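Local coordinates for phosphoribosylaminoimidazole-succinocarboxamide synthase (Saccharomyces cerevisiae, PDB 2CNQ), which catalyses the ATP-dependent joining of aspartate to the carboxylate of CAIR, giving SAICAR in de novo purine biosynthesis, at residues I55-L60 and T237-R242; D215-F220 and L231-L236; I11-A16 and I23-A28. One frame throughout, in Å; residues are numbered along the deposited sequence. Where two conformers were deposited one is given.

Contact 1. Residues I55-L60 and T237-R242; sequences ILLTKL and TPDSSR. With AMZ (aminoimidazole 4-carboxamide ribonucleotide), chain C.
T237 OG1, which lies 3.6 Å from L57 CD2 on the helix opposite, is gripped from several directions. It accepts from the backbone N of S240 at 3.2 Å, three residues on, which defines an ST motif; D239 N adds a weak bond, and the carboxylate of E234 is a further partner. Two serines tighten the same turn: S240 OG takes the T237 N-H at 3.0 Å, and S241 OG donates to T237 O. No hydrogen bond crosses to helix 53-67; the contact is mainly leucine methyls on T237 and P238, with L57 CD1 beside D239 OD1. L57 crosses T237 at about a right angle. Its CG is anti to the carbonyl carbon (chi1 -57°); beyond it the two methyls diverge, CD2 to T237 CB and CD1 to D239 OD1, the latter at 3.4 Å. L60 meets P238 tip to tip, CD2 to CD at 3.8 Å, and L56 CD2 touches the same proline carbon. D239 OD1, the oxygen beside L57, forms a salt bridge with K53, and OD2 bonds to Y292. Past the turn, R242 runs extended from CG to NE into the AMZ pocket. Its NH2 donates to phosphate OP2 at 2.7 Å, nearly straight at 168°, with OP2 in the guanidinium plane, while ribose C3 lies 3.6 Å above that plane, offset toward the rim. D215 and Q261 also hold the guanidinium. An alanine in place of R242 would probably leave AMZ OP2 and the D215 carboxylate each short of a charged mate, and ribose C3 without the guanidinium packed against it. The chemistry thus divides along the segment: an apolar seat on the helix at one end, a cationic phosphate clasp at the other.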
loop_
_atom_site.group_PDB
_atom_site.type_symbol
_atom_site.label_atom_id
_atom_site.label_comp_id
_atom_site.label_asym_id
_atom_site.label_seq_id
_atom_site.Cartn_x
_atom_site.Cartn_y
_atom_site.Cartn_z
ATOM N N ILE A 55 10.800 -2.501 6.213
ATOM C CA ILE A 55 11.869 -2.130 5.318
ATOM C C ILE A 55 11.425 -2.397 3.894
ATOM O O ILE A 55 11.599 -1.597 3.019
ATOM C CB ILE A 55 13.127 -2.891 5.662
ATOM C CG1 ILE A 55 13.625 -2.443 7.039
ATOM C CG2 ILE A 55 14.154 -2.658 4.595
ATOM C CD1 ILE A 55 14.785 -3.229 7.531
ATOM N N LEU A 56 10.819 -3.543 3.663
ATOM C CA LEU A 56 10.344 -3.862 2.327
ATOM C C LEU A 56 9.329 -2.883 1.870
ATOM O O LEU A 56 9.381 -2.412 0.733
ATOM C CB LEU A 56 9.822 -5.264 2.319
ATOM C CG LEU A 56 9.456 -5.800 0.960
ATOM C CD1 LEU A 56 9.647 -7.269 0.968
ATOM C CD2 LEU A 56 8.052 -5.486 0.565
ATOM N N LEU A 57 8.392 -2.526 2.712
ATOM C CA LEU A 57 7.377 -1.586 2.280
ATOM C C LEU A 57 7.997 -0.277 1.934
ATOM O O LEU A 57 7.564 0.377 1.006
ATOM C CB LEU A 57 6.361 -1.378 3.356
ATOM C CG LEU A 57 5.644 -2.604 3.852
ATOM C CD1 LEU A 57 4.715 -2.205 4.944
ATOM C CD2 LEU A 57 4.956 -3.336 2.759
ATOM N N THR A 58 8.984 0.120 2.696
ATOM C CA THR A 58 9.648 1.358 2.474
ATOM C C THR A 58 10.394 1.319 1.189
ATOM O O THR A 58 10.245 2.169 0.340
ATOM C CB THR A 58 10.576 1.654 3.637
ATOM O OG1 THR A 58 9.821 1.773 4.828
ATOM C CG2 THR A 58 11.311 2.928 3.442
ATOM N N LYS A 59 11.249 0.326 1.042
ATOM C CA LYS A 59 12.075 0.249 -0.128
ATOM C C LYS A 59 11.263 0.086 -1.384
ATOM O O LYS A 59 11.560 0.656 -2.398
ATOM C CB LYS A 59 13.024 -0.925 0.034
ATOM C CG LYS A 59 13.983 -0.790 1.202
ATOM C CD LYS A 59 14.903 0.430 1.173
ATOM C CE LYS A 59 15.662 0.519 2.510
ATOM N NZ LYS A 59 16.813 1.466 2.456
ATOM N N LEU A 60 10.228 -0.703 -1.314
ATOM C CA LEU A 60 9.407 -0.912 -2.480
ATOM C C LEU A 60 8.671 0.366 -2.819
ATOM O O LEU A 60 8.569 0.731 -3.957
ATOM C CB LEU A 60 8.489 -2.073 -2.264
ATOM C CG LEU A 60 7.711 -2.521 -3.478
ATOM C CD1 LEU A 60 8.556 -2.692 -4.705
ATOM C CD2 LEU A 60 7.029 -3.798 -3.140
ATOM N N THR A 237 2.990 -1.829 -2.672
ATOM C CA THR A 237 3.602 -2.805 -1.822
ATOM C C THR A 237 2.675 -3.972 -1.712
ATOM O O THR A 237 1.536 -3.922 -2.086
ATOM C CB THR A 237 3.906 -2.266 -0.464
ATOM O OG1 THR A 237 2.680 -2.209 0.252
ATOM C CG2 THR A 237 4.580 -0.923 -0.507
ATOM N N PRO A 238 3.136 -5.060 -1.118
ATOM C CA PRO A 238 2.271 -6.208 -0.989
ATOM C C PRO A 238 1.287 -6.049 0.116
ATOM O O PRO A 238 0.408 -6.868 0.238
ATOM C CB PRO A 238 3.235 -7.378 -0.822
ATOM C CG PRO A 238 4.584 -6.819 -1.158
ATOM C CD PRO A 238 4.514 -5.393 -0.757
ATOM N N ASP A 239 1.385 -4.974 0.895
ATOM C CA ASP A 239 0.283 -4.595 1.753
ATOM C C ASP A 239 -0.771 -3.872 0.955
ATOM O O ASP A 239 -1.943 -4.061 1.184
ATOM C CB ASP A 239 0.737 -3.663 2.869
ATOM C CG ASP A 239 1.238 -4.338 4.074
ATOM O OD1 ASP A 239 1.583 -3.617 5.022
ATOM O OD2 ASP A 239 1.220 -5.556 4.165
ATOM N N SER A 240 -0.384 -3.024 0.034
ATOM C CA SER A 240 -1.312 -2.168 -0.645
ATOM C C SER A 240 -1.853 -2.758 -1.921
ATOM O O SER A 240 -2.670 -2.126 -2.553
ATOM C CB SER A 240 -0.684 -0.847 -0.947
ATOM O OG SER A 240 0.260 -0.943 -1.961
ATOM N N SER A 241 -1.413 -3.932 -2.298
ATOM C CA SER A 241 -1.677 -4.471 -3.608
ATOM C C SER A 241 -1.831 -5.924 -3.561
ATOM O O SER A 241 -1.401 -6.570 -2.623
ATOM C CB SER A 241 -0.479 -4.194 -4.507
ATOM O OG SER A 241 -0.030 -2.876 -4.367
ATOM N N ARG A 242 -2.357 -6.462 -4.650
ATOM C CA ARG A 242 -2.316 -7.870 -4.897
ATOM C C ARG A 242 -1.442 -8.107 -6.077
ATOM O O ARG A 242 -1.596 -7.491 -7.115
ATOM C CB ARG A 242 -3.683 -8.419 -5.129
ATOM C CG ARG A 242 -4.475 -8.462 -3.887
ATOM C CD ARG A 242 -5.874 -8.851 -4.191
ATOM N NE ARG A 242 -6.648 -8.915 -2.973
ATOM C CZ ARG A 242 -7.814 -8.344 -2.792
ATOM N NH1 ARG A 242 -8.432 -8.583 -1.669
ATOM N NH2 ARG A 242 -8.353 -7.541 -3.682
HETATM O O5 AMZ C . -4.869 -0.437 3.348
HETATM C C6 AMZ C . -6.005 -0.330 2.939
HETATM N N2 AMZ C . -6.952 0.357 3.568
HETATM C C3A AMZ C . -6.399 -0.943 1.685
HETATM C C7A AMZ C . -5.607 -1.720 0.895
HETATM N N3 AMZ C . -4.307 -2.062 0.973
HETATM N N1 AMZ C . -7.627 -0.856 1.144
HETATM C C5 AMZ C . -7.596 -1.554 0.030
HETATM N N AMZ C . -6.370 -2.103 -0.127
HETATM C C1 AMZ C . -5.938 -2.877 -1.263
HETATM C C2 AMZ C . -6.015 -4.361 -1.065
HETATM C C3 AMZ C . -6.188 -4.862 -2.469
HETATM O O2 AMZ C . -4.906 -4.866 -3.055
HETATM O O1 AMZ C . -4.846 -4.821 -0.419
HETATM O O AMZ C . -6.850 -2.604 -2.289
HETATM C C AMZ C . -7.044 -3.766 -3.082
HETATM C C4 AMZ C . -8.498 -4.096 -3.162
HETATM O O3 AMZ C . -8.901 -4.661 -1.925
HETATM P P AMZ C . -10.373 -5.266 -1.816
HETATM O OP1 AMZ C . -11.330 -4.120 -1.828
HETATM O O4 AMZ C . -10.359 -5.985 -0.487
HETATM O OP2 AMZ C . -10.621 -6.182 -2.970
#

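Contact 2. Residues D215-F220 and L231-L236; sequences DTKFEF and LVDEVL. With AMZ (aminoimidazole 4-carboxamide ribonucleotide), chain C; ADP (adenosine-5'-diphosphate), chain B.
The beta hairpin of strands 211-223 and 228-245 contributes residues to both the ADP and the AMZ sites, and K217, E219 and D233 form a salt-bridge network across it. K217 NZ lies 2.8 Å from E219 OE1, which it meets on the anti side, and 3.2 Å from D233 OD2. The chain bends at chi2 (-86°), which sets CD, and again at chi3, which sets CE, before NZ. The two carboxylates stack with planes 7° apart, E219 OE1 and D233 OD2 separated by 3.4 Å; the ammonium probably offsets their repulsion. ADP O2' donates to E219 OE2 at 2.6 Å, and AMZ O2 to D215 OD2, also at 2.6 Å. The hairpin is closed at its F220 end, where V232 N bonds to E219 O at 3.0 Å and 172°, but it splays toward L236: there water 1 links T216 OG1, also hydrogen-bonded to S241 OG, with K217 O and L236 N, and water 2 accepts from K217 NZ within bonding distance of K217 O and E234 O. On the apolar side, L231 CD1 lies in the plane of the F220 ring, 3.6 Å from CE1. V235 CG1 and L236 CD1 approach the F218 ring at its edge, and T216 CG2 lies over one face.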
loop_
_atom_site.group_PDB
_atom_site.type_symbol
_atom_site.label_atom_id
_atom_site.label_comp_id
_atom_site.label_asym_id
_atom_site.label_seq_id
_atom_site.Cartn_x
_atom_site.Cartn_y
_atom_site.Cartn_z
ATOM N N ASP A 215 -4.611 -5.464 -8.338
ATOM C CA ASP A 215 -5.228 -4.279 -7.847
ATOM C C ASP A 215 -4.264 -3.637 -6.881
ATOM O O ASP A 215 -3.262 -4.207 -6.492
ATOM C CB ASP A 215 -6.591 -4.589 -7.246
ATOM C CG ASP A 215 -6.574 -5.599 -6.162
ATOM O OD1 ASP A 215 -7.622 -6.232 -6.002
ATOM O OD2 ASP A 215 -5.572 -5.706 -5.449
ATOM N N THR A 216 -4.579 -2.420 -6.511
ATOM C CA THR A 216 -3.739 -1.716 -5.598
ATOM C C THR A 216 -4.511 -0.572 -5.017
ATOM O O THR A 216 -5.444 -0.089 -5.606
ATOM C CB THR A 216 -2.495 -1.186 -6.311
ATOM O OG1 THR A 216 -1.517 -0.831 -5.357
ATOM C CG2 THR A 216 -2.755 -0.009 -7.172
ATOM N N LYS A 217 -4.063 -0.144 -3.862
ATOM C CA LYS A 217 -4.569 1.010 -3.190
ATOM C C LYS A 217 -3.514 2.040 -3.130
ATOM O O LYS A 217 -2.471 1.829 -2.541
ATOM C CB LYS A 217 -5.022 0.628 -1.802
ATOM C CG LYS A 217 -5.585 1.772 -0.997
ATOM C CD LYS A 217 -4.593 2.599 -0.238
ATOM C CE LYS A 217 -3.996 1.858 0.905
ATOM N NZ LYS A 217 -2.921 2.618 1.588
ATOM N N PHE A 218 -3.772 3.162 -3.750
ATOM C CA PHE A 218 -2.946 4.333 -3.623
ATOM C C PHE A 218 -3.582 5.237 -2.600
ATOM O O PHE A 218 -4.755 5.190 -2.364
ATOM C CB PHE A 218 -2.884 5.087 -4.928
ATOM C CG PHE A 218 -2.288 4.358 -6.071
ATOM C CD1 PHE A 218 -1.008 3.879 -6.023
ATOM C CD2 PHE A 218 -3.002 4.196 -7.221
ATOM C CE1 PHE A 218 -0.454 3.296 -7.116
ATOM C CE2 PHE A 218 -2.453 3.594 -8.322
ATOM C CZ PHE A 218 -1.190 3.145 -8.273
ATOM N N GLU A 219 -2.773 6.124 -2.080
ATOM C CA GLU A 219 -3.234 7.264 -1.370
ATOM C C GLU A 219 -2.675 8.475 -2.007
ATOM O O GLU A 219 -1.527 8.518 -2.398
ATOM C CB GLU A 219 -2.851 7.228 0.087
ATOM C CG GLU A 219 -3.470 6.068 0.788
ATOM C CD GLU A 219 -3.338 6.093 2.268
ATOM O OE1 GLU A 219 -3.487 5.006 2.858
ATOM O OE2 GLU A 219 -3.100 7.176 2.825
ATOM N N PHE A 220 -3.526 9.458 -2.121
ATOM C CA PHE A 220 -3.162 10.716 -2.698
ATOM C C PHE A 220 -3.399 11.820 -1.720
ATOM O O PHE A 220 -4.356 11.809 -0.970
ATOM C CB PHE A 220 -4.052 11.012 -3.891
ATOM C CG PHE A 220 -3.868 10.147 -5.116
ATOM C CD1 PHE A 220 -2.778 9.330 -5.315
ATOM C CD2 PHE A 220 -4.817 10.176 -6.117
ATOM C CE1 PHE A 220 -2.673 8.605 -6.490
ATOM C CE2 PHE A 220 -4.660 9.460 -7.286
ATOM C CZ PHE A 220 -3.598 8.706 -7.463
ATOM N N LEU A 231 1.269 11.727 -4.645
ATOM C CA LEU A 231 1.266 10.349 -4.249
ATOM C C LEU A 231 1.901 10.265 -2.891
ATOM O O LEU A 231 3.016 10.702 -2.688
ATOM C CB LEU A 231 2.051 9.567 -5.280
ATOM C CG LEU A 231 1.959 8.064 -5.138
ATOM C CD1 LEU A 231 0.581 7.562 -5.311
ATOM C CD2 LEU A 231 2.872 7.450 -6.166
ATOM N N VAL A 232 1.156 9.742 -1.945
ATOM C CA VAL A 232 1.599 9.699 -0.573
ATOM C C VAL A 232 1.601 8.267 -0.090
ATOM O O VAL A 232 1.495 7.331 -0.855
ATOM C CB VAL A 232 0.753 10.607 0.325
ATOM C CG1 VAL A 232 0.761 12.010 -0.219
ATOM C CG2 VAL A 232 -0.640 10.108 0.475
ATOM N N ASP A 233 1.799 8.095 1.189
ATOM C CA ASP A 233 1.692 6.808 1.808
ATOM C C ASP A 233 2.687 5.835 1.213
ATOM O O ASP A 233 3.833 6.195 1.039
ATOM C CB ASP A 233 0.256 6.320 1.799
ATOM C CG ASP A 233 0.007 5.249 2.785
ATOM O OD1 ASP A 233 0.023 5.548 3.991
ATOM O OD2 ASP A 233 -0.236 4.111 2.339
ATOM N N GLU A 234 2.254 4.619 1.029
ATOM C CA GLU A 234 3.027 3.607 0.396
ATOM C C GLU A 234 2.470 3.349 -0.973
ATOM O O GLU A 234 1.327 3.618 -1.258
ATOM C CB GLU A 234 3.045 2.334 1.214
ATOM C CG GLU A 234 1.735 1.600 1.184
ATOM C CD GLU A 234 1.730 0.374 2.022
ATOM O OE1 GLU A 234 0.634 0.050 2.518
ATOM O OE2 GLU A 234 2.772 -0.265 2.172
ATOM N N VAL A 235 3.314 2.794 -1.799
ATOM C CA VAL A 235 2.976 2.605 -3.190
ATOM C C VAL A 235 3.337 1.210 -3.589
ATOM O O VAL A 235 4.480 0.821 -3.485
ATOM C CB VAL A 235 3.706 3.602 -4.060
ATOM C CG1 VAL A 235 3.280 3.401 -5.478
ATOM C CG2 VAL A 235 3.456 5.004 -3.606
ATOM N N LEU A 236 2.336 0.504 -4.066
ATOM C CA LEU A 236 2.499 -0.777 -4.732
ATOM C C LEU A 236 3.382 -1.676 -3.917
ATOM O O LEU A 236 4.328 -2.284 -4.388
ATOM C CB LEU A 236 2.971 -0.581 -6.148
ATOM C CG LEU A 236 1.846 -0.132 -7.041
ATOM C CD1 LEU A 236 2.387 0.556 -8.260
ATOM C CD2 LEU A 236 0.989 -1.310 -7.433
HETATM O O5 AMZ C . -4.869 -0.437 3.348
HETATM C C6 AMZ C . -6.005 -0.330 2.939
HETATM N N2 AMZ C . -6.952 0.357 3.568
HETATM C C3A AMZ C . -6.399 -0.943 1.685
HETATM C C7A AMZ C . -5.607 -1.720 0.895
HETATM N N3 AMZ C . -4.307 -2.062 0.973
HETATM N N1 AMZ C . -7.627 -0.856 1.144
HETATM C C5 AMZ C . -7.596 -1.554 0.030
HETATM N N AMZ C . -6.370 -2.103 -0.127
HETATM C C1 AMZ C . -5.938 -2.877 -1.263
HETATM C C2 AMZ C . -6.015 -4.361 -1.065
HETATM C C3 AMZ C . -6.188 -4.862 -2.469
HETATM O O2 AMZ C . -4.906 -4.866 -3.055
HETATM O O1 AMZ C . -4.846 -4.821 -0.419
HETATM O O AMZ C . -6.850 -2.604 -2.289
HETATM C C AMZ C . -7.044 -3.766 -3.082
HETATM C C4 AMZ C . -8.498 -4.096 -3.162
HETATM O O3 AMZ C . -8.901 -4.661 -1.925
HETATM P P AMZ C . -10.373 -5.266 -1.816
HETATM O OP1 AMZ C . -11.330 -4.120 -1.828
HETATM O O4 AMZ C . -10.359 -5.985 -0.487
HETATM O OP2 AMZ C . -10.621 -6.182 -2.970
HETATM P PB ADP B . -3.292 2.757 8.242
HETATM O O1B ADP B . -3.153 2.121 6.938
HETATM O O2B ADP B . -4.378 3.747 8.272
HETATM O O3B ADP B . -3.428 1.908 9.408
HETATM P PA ADP B . -0.483 3.253 8.153
HETATM O O1A ADP B . -0.349 2.838 6.756
HETATM O O2A ADP B . 0.041 2.395 9.204
HETATM O O3A ADP B . -1.978 3.617 8.476
HETATM O "O5'" ADP B . 0.174 4.661 8.375
HETATM C "C5'" ADP B . 0.228 5.696 7.419
HETATM C "C4'" ADP B . -0.718 6.789 7.819
HETATM O "O4'" ADP B . -0.140 8.004 7.346
HETATM C "C3'" ADP B . -2.061 6.701 7.162
HETATM O "O3'" ADP B . -3.022 7.371 7.940
HETATM C "C2'" ADP B . -1.854 7.500 5.903
HETATM O "O2'" ADP B . -3.038 7.947 5.322
HETATM C "C1'" ADP B . -1.024 8.610 6.426
HETATM N N9 ADP B . -0.217 9.309 5.472
HETATM C C8 ADP B . 0.435 8.779 4.435
HETATM N N7 ADP B . 1.173 9.652 3.801
HETATM C C5 ADP B . 0.980 10.804 4.463
HETATM C C6 ADP B . 1.490 12.117 4.331
HETATM N N6 ADP B . 2.361 12.419 3.390
HETATM N N1 ADP B . 1.028 13.072 5.129
HETATM C C2 ADP B . 0.181 12.751 6.102
HETATM N N3 ADP B . -0.302 11.548 6.375
HETATM C C4 ADP B . 0.100 10.590 5.541
HETATM O O HOH W 1 -0.356 0.960 -3.866
HETATM O O HOH W 2 -1.221 2.992 -0.438
HETATM O O HOH W 3 -1.987 -0.550 2.352
HETATM O O HOH W 4 -0.026 5.688 -2.556
HETATM O O HOH W 5 -2.074 4.114 4.969
#

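Contact 3. Residues I11-A16 and I23-A28; sequences ILPLVA and IYEVDA. With ADP (adenosine-5'-diphosphate), chain B.
L12 CD1 rests 3.8 Å from Y24 CB and a little farther from V26 CG2, at the open end of the beta hairpin of strands 14-17 and 21-25, where the loop residue L12 packs on Y24. L12 and Y24 cross at about a right angle; L32 of the next strand and L93 also touch L12. On Y24, CG stands anti to the carbonyl carbon (chi1 -65°), and L14 lays its CD1 over a face of the ring. That methyl is 3.8 Å from the ring centroid and 20° off the normal, which meets the definition of a CH-pi contact, though it is offset toward the rim. The ring is also fixed at its far end, where Y24 OH bonds to T6, while L12 O approaches the ring edge near its plane. V15 turns the other way: its CG2 packs against the E25 backbone, 3.6 Å from E25 N.

The backbone bonds show how the strands are matched. E25 N donates to P13 O at 2.8 Å, and L14 pairs with Y24 as a non-hydrogen-bonded antiparallel pair. One step on, the register slips by a residue: V15 and A16 both face I23, a classic beta bulge, after which A16 and I23 form a hydrogen-bonded pair. The segments 14-16 and 23-25 run at 136°, a departure from antiparallel to which the bulge may contribute. I23 belongs to the ADP pocket; its side chain has two conformers, so its exact distance from the nucleotide is doubtful. I23 N donates to A16 O at 2.8 Å. At the bulge itself a single acceptor serves two consecutive amides: I23 O takes V15 N at 2.7 Å and A16 N at 3.2 Å.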
loop_
_atom_site.group_PDB
_atom_site.type_symbol
_atom_site.label_atom_id
_atom_site.label_comp_id
_atom_site.label_asym_id
_atom_site.label_seq_id
_atom_site.Cartn_x
_atom_site.Cartn_y
_atom_site.Cartn_z
ATOM N N ILE A 11 11.617 11.969 21.504
ATOM C CA ILE A 11 12.513 12.823 20.783
ATOM C C ILE A 11 11.779 13.619 19.737
ATOM O O ILE A 11 12.106 14.752 19.486
ATOM C CB ILE A 11 13.635 12.017 20.224
ATOM C CG1 ILE A 11 14.514 11.546 21.379
ATOM C CG2 ILE A 11 14.446 12.802 19.230
ATOM C CD1 ILE A 11 15.401 10.414 20.996
ATOM N N LEU A 12 10.776 13.005 19.129
ATOM C CA LEU A 12 9.858 13.661 18.218
ATOM C C LEU A 12 8.491 13.364 18.724
ATOM O O LEU A 12 8.244 12.288 19.201
ATOM C CB LEU A 12 9.951 13.105 16.831
ATOM C CG LEU A 12 11.285 13.222 16.151
ATOM C CD1 LEU A 12 11.216 12.498 14.846
ATOM C CD2 LEU A 12 11.680 14.662 15.972
ATOM N N PRO A 13 7.566 14.274 18.538
ATOM C CA PRO A 13 6.196 13.967 18.857
ATOM C C PRO A 13 5.658 12.897 17.958
ATOM O O PRO A 13 5.957 12.860 16.778
ATOM C CB PRO A 13 5.483 15.276 18.602
ATOM C CG PRO A 13 6.530 16.341 18.578
ATOM C CD PRO A 13 7.736 15.633 18.043
ATOM N N LEU A 14 4.822 12.066 18.514
ATOM C CA LEU A 14 4.154 11.059 17.764
ATOM C C LEU A 14 2.927 11.634 17.167
ATOM O O LEU A 14 2.094 12.136 17.885
ATOM C CB LEU A 14 3.833 9.909 18.686
ATOM C CG LEU A 14 3.160 8.698 18.055
ATOM C CD1 LEU A 14 4.065 8.028 17.067
ATOM C CD2 LEU A 14 2.736 7.777 19.142
ATOM N N VAL A 15 2.791 11.557 15.868
ATOM C CA VAL A 15 1.600 11.975 15.194
ATOM C C VAL A 15 0.587 10.884 15.224
ATOM O O VAL A 15 -0.569 11.121 15.520
ATOM C CB VAL A 15 1.906 12.399 13.782
ATOM C CG1 VAL A 15 0.663 12.666 13.002
ATOM C CG2 VAL A 15 2.805 13.609 13.829
ATOM N N ALA A 16 0.974 9.669 14.904
ATOM C CA ALA A 16 0.048 8.592 14.815
ATOM C C ALA A 16 0.801 7.316 14.802
ATOM O O ALA A 16 1.920 7.261 14.378
ATOM C CB ALA A 16 -0.740 8.682 13.542
ATOM N N ILE A 23 4.363 7.327 13.009
ATOM C CA ILE A 23 4.539 8.565 12.292
ATOM C C ILE A 23 4.851 9.624 13.290
ATOM O O ILE A 23 4.059 9.847 14.194
ATOM C CB ILE A 23 3.322 8.880 11.509
ATOM C CG1 ILE A 23 2.986 7.705 10.591
ATOM C CG2 ILE A 23 3.531 10.161 10.704
ATOM C CD1 ILE A 23 1.741 7.857 9.908
ATOM N N TYR A 24 5.982 10.253 13.138
ATOM C CA TYR A 24 6.419 11.276 14.051
ATOM C C TYR A 24 6.505 12.587 13.335
ATOM O O TYR A 24 6.731 12.649 12.134
ATOM C CB TYR A 24 7.788 10.938 14.597
ATOM C CG TYR A 24 7.780 9.714 15.435
ATOM C CD1 TYR A 24 7.606 9.798 16.795
ATOM C CD2 TYR A 24 7.912 8.471 14.865
ATOM C CE1 TYR A 24 7.597 8.688 17.566
ATOM C CE2 TYR A 24 7.895 7.351 15.631
ATOM C CZ TYR A 24 7.714 7.465 16.971
ATOM O OH TYR A 24 7.695 6.380 17.784
ATOM N N GLU A 25 6.421 13.650 14.100
ATOM C CA GLU A 25 6.552 14.973 13.559
ATOM C C GLU A 25 7.960 15.409 13.636
ATOM O O GLU A 25 8.518 15.553 14.720
ATOM C CB GLU A 25 5.693 15.921 14.346
ATOM C CG GLU A 25 5.953 17.351 14.013
ATOM C CD GLU A 25 5.020 18.230 14.756
ATOM O OE1 GLU A 25 3.777 18.068 14.637
ATOM O OE2 GLU A 25 5.516 19.035 15.529
ATOM N N VAL A 26 8.549 15.643 12.497
ATOM C CA VAL A 26 9.880 16.185 12.440
ATOM C C VAL A 26 9.817 17.662 12.623
ATOM O O VAL A 26 10.624 18.241 13.328
ATOM C CB VAL A 26 10.551 15.774 11.156
ATOM C CG1 VAL A 26 11.889 16.436 11.005
ATOM C CG2 VAL A 26 10.722 14.284 11.154
ATOM N N ASP A 27 8.898 18.297 11.935
ATOM C CA ASP A 27 8.684 19.678 12.115
ATOM C C ASP A 27 7.333 19.948 11.595
ATOM O O ASP A 27 6.558 19.041 11.270
ATOM C CB ASP A 27 9.773 20.515 11.437
ATOM C CG ASP A 27 9.842 20.317 9.961
ATOM O OD1 ASP A 27 10.939 20.390 9.449
ATOM O OD2 ASP A 27 8.818 20.069 9.297
ATOM N N ALA A 28 7.004 21.210 11.536
ATOM C CA ALA A 28 5.682 21.565 11.184
ATOM C C ALA A 28 5.225 20.979 9.874
ATOM O O ALA A 28 4.056 20.767 9.687
ATOM C CB ALA A 28 5.555 23.069 11.161
HETATM P PB ADP B . -3.292 2.757 8.242
HETATM O O1B ADP B . -3.153 2.121 6.938
HETATM O O2B ADP B . -4.378 3.747 8.272
HETATM O O3B ADP B . -3.428 1.908 9.408
HETATM P PA ADP B . -0.483 3.253 8.153
HETATM O O1A ADP B . -0.349 2.838 6.756
HETATM O O2A ADP B . 0.041 2.395 9.204
HETATM O O3A ADP B . -1.978 3.617 8.476
HETATM O "O5'" ADP B . 0.174 4.661 8.375
HETATM C "C5'" ADP B . 0.228 5.696 7.419
HETATM C "C4'" ADP B . -0.718 6.789 7.819
HETATM O "O4'" ADP B . -0.140 8.004 7.346
HETATM C "C3'" ADP B . -2.061 6.701 7.162
HETATM O "O3'" ADP B . -3.022 7.371 7.940
HETATM C "C2'" ADP B . -1.854 7.500 5.903
HETATM O "O2'" ADP B . -3.038 7.947 5.322
HETATM C "C1'" ADP B . -1.024 8.610 6.426
HETATM N N9 ADP B . -0.217 9.309 5.472
HETATM C C8 ADP B . 0.435 8.779 4.435
HETATM N N7 ADP B . 1.173 9.652 3.801
HETATM C C5 ADP B . 0.980 10.804 4.463
HETATM C C6 ADP B . 1.490 12.117 4.331
HETATM N N6 ADP B . 2.361 12.419 3.390
HETATM N N1 ADP B . 1.028 13.072 5.129
HETATM C C2 ADP B . 0.181 12.751 6.102
HETATM N N3 ADP B . -0.302 11.548 6.375
HETATM C C4 ADP B . 0.100 10.590 5.541
#

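In the fold
Contacts 1 and 2 share strand 228-245 and are directly joined, their centres 10 Å apart: S241 OG lies 2.7 Å from T216 OG1, and S240 O 2.8 Å from K217 N, both probable hydrogen bonds. Both touch AMZ, contact 1 chiefly through R242 at the phosphate, contact 2 through D215 at the ribose and K217 beside the imidazole. Contact 2 also reaches ADP, and the D233 side chain is about 4 Å from a bound magnesium ion, so this hairpin lines both sites. Contact 3 belongs to a separate four-stranded antiparallel sheet. Its nearest atoms are about 7 Å from contact 2, the same ADP touching both, and about 11 Å from contact 1.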